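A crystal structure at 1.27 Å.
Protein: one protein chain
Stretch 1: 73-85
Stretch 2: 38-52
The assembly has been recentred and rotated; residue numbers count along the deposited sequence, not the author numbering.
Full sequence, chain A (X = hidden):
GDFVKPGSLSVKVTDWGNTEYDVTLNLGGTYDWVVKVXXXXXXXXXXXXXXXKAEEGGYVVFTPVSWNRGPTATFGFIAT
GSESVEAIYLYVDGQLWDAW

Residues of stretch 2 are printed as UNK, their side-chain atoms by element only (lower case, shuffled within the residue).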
# COMPACT_ATOMS: atom_id res chain seq x y z
N ALA A 73 9.71 5.13 -2.82
CA ALA A 73 8.72 4.66 -3.78
C ALA A 73 7.36 5.28 -3.50
O ALA A 73 6.94 5.37 -2.36
CB ALA A 73 8.62 3.15 -3.69
N THR A 74 6.69 5.70 -4.56
CA THR A 74 5.37 6.29 -4.42
C THR A 74 4.41 5.58 -5.36
O THR A 74 4.71 5.36 -6.53
CB THR A 74 5.36 7.81 -4.75
OG1 THR A 74 6.15 8.51 -3.78
CG2 THR A 74 3.94 8.36 -4.69
N PHE A 75 3.25 5.19 -4.82
CA PHE A 75 2.22 4.55 -5.62
C PHE A 75 0.89 4.90 -5.01
O PHE A 75 0.83 5.59 -3.99
CB PHE A 75 2.41 3.01 -5.70
CG PHE A 75 2.10 2.26 -4.43
CD1 PHE A 75 3.05 2.19 -3.40
CD2 PHE A 75 0.87 1.62 -4.25
CE1 PHE A 75 2.77 1.49 -2.23
CE2 PHE A 75 0.60 0.93 -3.07
CZ PHE A 75 1.56 0.86 -2.07
N GLY A 76 -0.20 4.48 -5.63
CA GLY A 76 -1.49 4.80 -5.05
C GLY A 76 -2.58 3.91 -5.57
O GLY A 76 -2.40 3.16 -6.53
N PHE A 77 -3.74 4.00 -4.92
CA PHE A 77 -4.88 3.22 -5.34
C PHE A 77 -6.15 3.88 -4.86
O PHE A 77 -6.13 4.75 -3.98
CB PHE A 77 -4.83 1.77 -4.81
CG PHE A 77 -4.78 1.66 -3.31
CD1 PHE A 77 -3.57 1.69 -2.63
CD2 PHE A 77 -5.96 1.49 -2.58
CE1 PHE A 77 -3.53 1.56 -1.23
CE2 PHE A 77 -5.93 1.34 -1.18
CZ PHE A 77 -4.72 1.38 -0.51
N ILE A 78 -7.27 3.49 -5.45
CA ILE A 78 -8.57 4.01 -5.06
C ILE A 78 -9.41 2.81 -4.67
O ILE A 78 -9.46 1.81 -5.41
CB ILE A 78 -9.27 4.78 -6.20
CG1 ILE A 78 -8.47 6.04 -6.53
CG2 ILE A 78 -10.72 5.12 -5.77
CD1 ILE A 78 -8.90 6.74 -7.83
N ALA A 79 -10.04 2.88 -3.51
CA ALA A 79 -10.91 1.81 -3.03
C ALA A 79 -12.33 2.34 -3.02
O ALA A 79 -12.56 3.53 -2.80
CB ALA A 79 -10.50 1.34 -1.63
N THR A 80 -13.30 1.48 -3.28
CA THR A 80 -14.69 1.91 -3.31
C THR A 80 -15.19 2.20 -1.90
O THR A 80 -14.82 1.54 -0.94
CB THR A 80 -15.58 0.84 -3.95
OG1 THR A 80 -15.52 -0.37 -3.19
CG2 THR A 80 -15.12 0.58 -5.39
N GLY A 81 -16.05 3.21 -1.80
CA GLY A 81 -16.59 3.58 -0.51
C GLY A 81 -15.77 4.62 0.22
O GLY A 81 -14.68 5.02 -0.23
N SER A 82 -16.29 5.06 1.36
CA SER A 82 -15.65 6.08 2.18
C SER A 82 -14.70 5.46 3.21
O SER A 82 -15.13 4.74 4.11
CB SER A 82 -16.74 6.88 2.88
OG SER A 82 -16.17 7.85 3.74
N GLU A 83 -13.41 5.76 3.06
CA GLU A 83 -12.37 5.27 3.96
C GLU A 83 -12.55 3.80 4.30
O GLU A 83 -12.69 3.42 5.47
CB GLU A 83 -12.37 6.11 5.24
CG GLU A 83 -12.03 7.57 4.95
CD GLU A 83 -12.03 8.44 6.20
OE1 GLU A 83 -11.26 8.15 7.13
OE2 GLU A 83 -12.81 9.41 6.23
N SER A 84 -12.52 2.95 3.27
CA SER A 84 -12.71 1.52 3.46
C SER A 84 -11.46 0.75 3.87
O SER A 84 -11.55 -0.42 4.25
CB SER A 84 -13.29 0.89 2.21
OG SER A 84 -12.30 0.84 1.20
N VAL A 85 -10.29 1.39 3.81
CA VAL A 85 -9.06 0.70 4.21
C VAL A 85 -8.98 0.65 5.73
O VAL A 85 -9.00 1.68 6.41
CB VAL A 85 -7.79 1.40 3.67
CG1 VAL A 85 -6.54 0.79 4.32
CG2 VAL A 85 -7.70 1.23 2.16
N UNK A 38 -5.88 -4.23 3.95
CA UNK A 38 -7.11 -4.87 4.39
C UNK A 38 -8.25 -3.89 4.17
O UNK A 38 -8.22 -2.77 4.69
c UNK A 38 -7.03 -5.23 5.87
c UNK A 38 -8.62 -7.22 5.87
c UNK A 38 -9.85 -7.86 6.52
c UNK A 38 -8.33 -5.84 6.45
n UNK A 38 -11.09 -7.03 6.36
N UNK A 39 -9.26 -4.30 3.41
CA UNK A 39 -10.41 -3.46 3.13
C UNK A 39 -11.64 -3.94 3.90
O UNK A 39 -11.74 -5.11 4.25
c UNK A 39 -10.77 -3.51 1.65
c UNK A 39 -10.29 -3.28 -0.79
c UNK A 39 -9.71 -3.14 0.61
c UNK A 39 -9.24 -1.72 0.87
N UNK A 40 -12.57 -3.03 4.15
CA UNK A 40 -13.81 -3.40 4.82
C UNK A 40 -14.57 -4.30 3.85
O UNK A 40 -14.44 -4.16 2.64
c UNK A 40 -14.25 -1.42 6.38
c UNK A 40 -14.68 1.05 6.43
c UNK A 40 -15.25 -0.32 6.70
c UNK A 40 -14.63 -2.15 5.12
n UNK A 40 -15.70 2.13 6.58
N UNK A 41 -15.38 -5.22 4.38
CA UNK A 41 -16.14 -6.12 3.52
C UNK A 41 -17.01 -5.33 2.55
O UNK A 41 -17.64 -4.34 2.94
o UNK A 41 -15.20 -8.52 4.81
c UNK A 41 -16.20 -7.93 5.28
o UNK A 41 -16.56 -8.03 6.47
c UNK A 41 -17.01 -7.06 4.36
N UNK A 42 -17.05 -5.77 1.30
CA UNK A 42 -17.85 -5.09 0.31
C UNK A 42 -17.09 -4.06 -0.51
O UNK A 42 -17.59 -3.57 -1.52
N UNK A 43 -15.88 -3.72 -0.07
CA UNK A 43 -15.07 -2.75 -0.79
C UNK A 43 -14.05 -3.46 -1.67
O UNK A 43 -13.67 -4.60 -1.41
o UNK A 43 -13.50 -0.86 -0.51
c UNK A 43 -14.34 -1.80 0.18
N UNK A 44 -13.61 -2.77 -2.72
CA UNK A 44 -12.61 -3.33 -3.61
C UNK A 44 -11.78 -2.19 -4.20
O UNK A 44 -12.20 -1.04 -4.18
c UNK A 44 -13.24 -4.14 -4.76
o UNK A 44 -14.05 -3.34 -5.59
N UNK A 45 -10.60 -2.53 -4.69
CA UNK A 45 -9.74 -1.53 -5.30
C UNK A 45 -10.21 -1.35 -6.74
O UNK A 45 -10.28 -2.32 -7.50
c UNK A 45 -7.77 -1.92 -3.85
c UNK A 45 -7.40 -1.09 -6.16
c UNK A 45 -8.26 -1.98 -5.27
N UNK A 46 -10.56 -0.12 -7.10
CA UNK A 46 -11.04 0.16 -8.44
C UNK A 46 -9.97 0.75 -9.35
O UNK A 46 -10.11 0.72 -10.58
o UNK A 46 -11.98 2.25 -7.65
c UNK A 46 -12.26 1.08 -8.39
N UNK A 47 -8.91 1.29 -8.76
CA UNK A 47 -7.83 1.88 -9.54
C UNK A 47 -6.51 1.82 -8.79
O UNK A 47 -6.48 1.85 -7.56
c UNK A 47 -8.14 3.36 -9.85
o UNK A 47 -7.15 3.94 -10.69
N UNK A 48 -5.41 1.68 -9.52
CA UNK A 48 -4.09 1.67 -8.91
C UNK A 48 -3.04 2.04 -9.94
O UNK A 48 -3.27 1.93 -11.15
c UNK A 48 -3.75 0.32 -8.24
c UNK A 48 -2.37 -1.21 -9.69
c UNK A 48 -4.61 -2.59 -10.55
c UNK A 48 -3.34 -2.96 -11.02
c UNK A 48 -2.22 -2.28 -10.59
c UNK A 48 -4.74 -1.52 -9.64
c UNK A 48 -3.62 -0.83 -9.21
N UNK A 49 -1.89 2.50 -9.46
CA UNK A 49 -0.82 2.92 -10.35
C UNK A 49 0.54 2.80 -9.68
O UNK A 49 0.64 2.85 -8.45
c UNK A 49 -2.33 6.55 -7.98
n UNK A 49 -0.98 6.79 -7.94
c UNK A 49 -3.89 5.24 -9.31
c UNK A 49 -1.05 4.39 -10.80
c UNK A 49 -4.64 6.62 -7.42
c UNK A 49 -4.93 5.73 -8.48
c UNK A 49 -0.37 6.08 -8.95
c UNK A 49 -2.57 5.65 -9.05
c UNK A 49 -3.36 7.04 -7.16
c UNK A 49 -1.30 5.36 -9.65
N UNK A 50 1.57 2.64 -10.51
CA UNK A 50 2.96 2.54 -10.07
C UNK A 50 3.27 1.32 -9.22
O UNK A 50 4.23 1.30 -8.46
c UNK A 50 3.37 3.82 -9.34
o UNK A 50 3.06 4.95 -10.15
N UNK A 51 2.45 0.29 -9.38
CA UNK A 51 2.63 -0.94 -8.64
C UNK A 51 1.82 -2.04 -9.29
O UNK A 51 0.97 -1.78 -10.15
c UNK A 51 2.12 -0.78 -7.18
N UNK A 52 2.10 -3.28 -8.90
CA UNK A 52 1.36 -4.43 -9.38
C UNK A 52 0.37 -4.74 -8.26
O UNK A 52 0.68 -4.52 -7.09
o UNK A 52 2.79 -5.11 -11.97
c UNK A 52 3.24 -5.34 -10.86
n UNK A 52 4.53 -5.36 -10.60
c UNK A 52 2.30 -5.61 -9.67
O HOH W 1 -16.85 -2.68 -4.19
O HOH W 2 -17.99 -0.37 -0.79
O HOH W 3 0.11 8.24 -5.53
O HOH W 4 3.75 6.90 -8.61

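Position 38 has four carbons in a row ending in nitrogen: Lys38. Its NZ bonds to the backbone O of position 39, 2.9 Å away.

Position 39 has four carbons, forked at the second. One fork tip lies 3.6 Å from Val85 CG2. This is Leu39, and that tip, CD2, also lies 4.1 Å from Ala79 CB.

Position 40 again has four carbons in a row ending in nitrogen. Its backbone N donates to Ser84 O at 2.8 Å. It is Lys40, whose CE comes within 3.2 Å of Glu83 O.

Position 41 has two carbons, the second carrying two oxygens, and touches nothing on stretch 1: Asp41.

Position 42 has no side-chain atoms. At its backbone angles a CB would jam against the preceding carbonyl O. It is Gly42, in the type II turn.

Position 43 has one carbon and one oxygen. The oxygen meets Thr80 and Ser84. It is Ser43: OG donates to Thr80 O at 2.8 Å and is hydrogen-bonded to Ser84 OG at 2.7 Å.

Position 44 has one carbon and one oxygen: Ser44. Its N donates to Thr80 OG1 at 3.1 Å, and its O accepts from Thr80 N at 2.9 Å. A water joins Ser44 OG to Thr80 OG1.

Position 45 has three carbons, branched at CB: Val45. Its CG2 packs 4.1 Å from Phe77 CD2.

Position 46 has one carbon and one oxygen: Ser46. Its N donates to Ile78 O at 2.8 Å.

Position 47 has the same atoms: Ser47. Its O accepts from Ile78 N at 2.8 Å.

Position 48 has one carbon and a six-carbon ring: Phe48. Its CB lies 3.9 Å from Phe77 CB, but the ring leads away.

Position 49 has one carbon, then fused five- and six-membered rings holding eight carbons and one nitrogen. They cover Gly76: Trp49. An ideal CB on Gly76 would clash with CZ2 at 2.5 Å.

Position 50 has one carbon and one oxygen: Ser50. A water links its OG to Thr74 O.

Position 51 has one carbon, 4.0 Å from Phe75 CD2: Ala51.

Position 52 has two carbons, the second carrying one oxygen and one nitrogen, beyond reach of stretch 1: Asn52.

The contact is an antiparallel backbone ladder with a bulge between Ile78 and Ala79. Phe77, Ala79 and Val85 share one face with Leu39, Val45 and Phe48, where apolar packing adds to the ladder. Ile78, Ser47 and Trp49 occupy the other. Hydroxyls and backbone groups tie the turn to Thr80 and Ser84.

Stretch 2 (38-52) KLKDGSSVSSFWSAN
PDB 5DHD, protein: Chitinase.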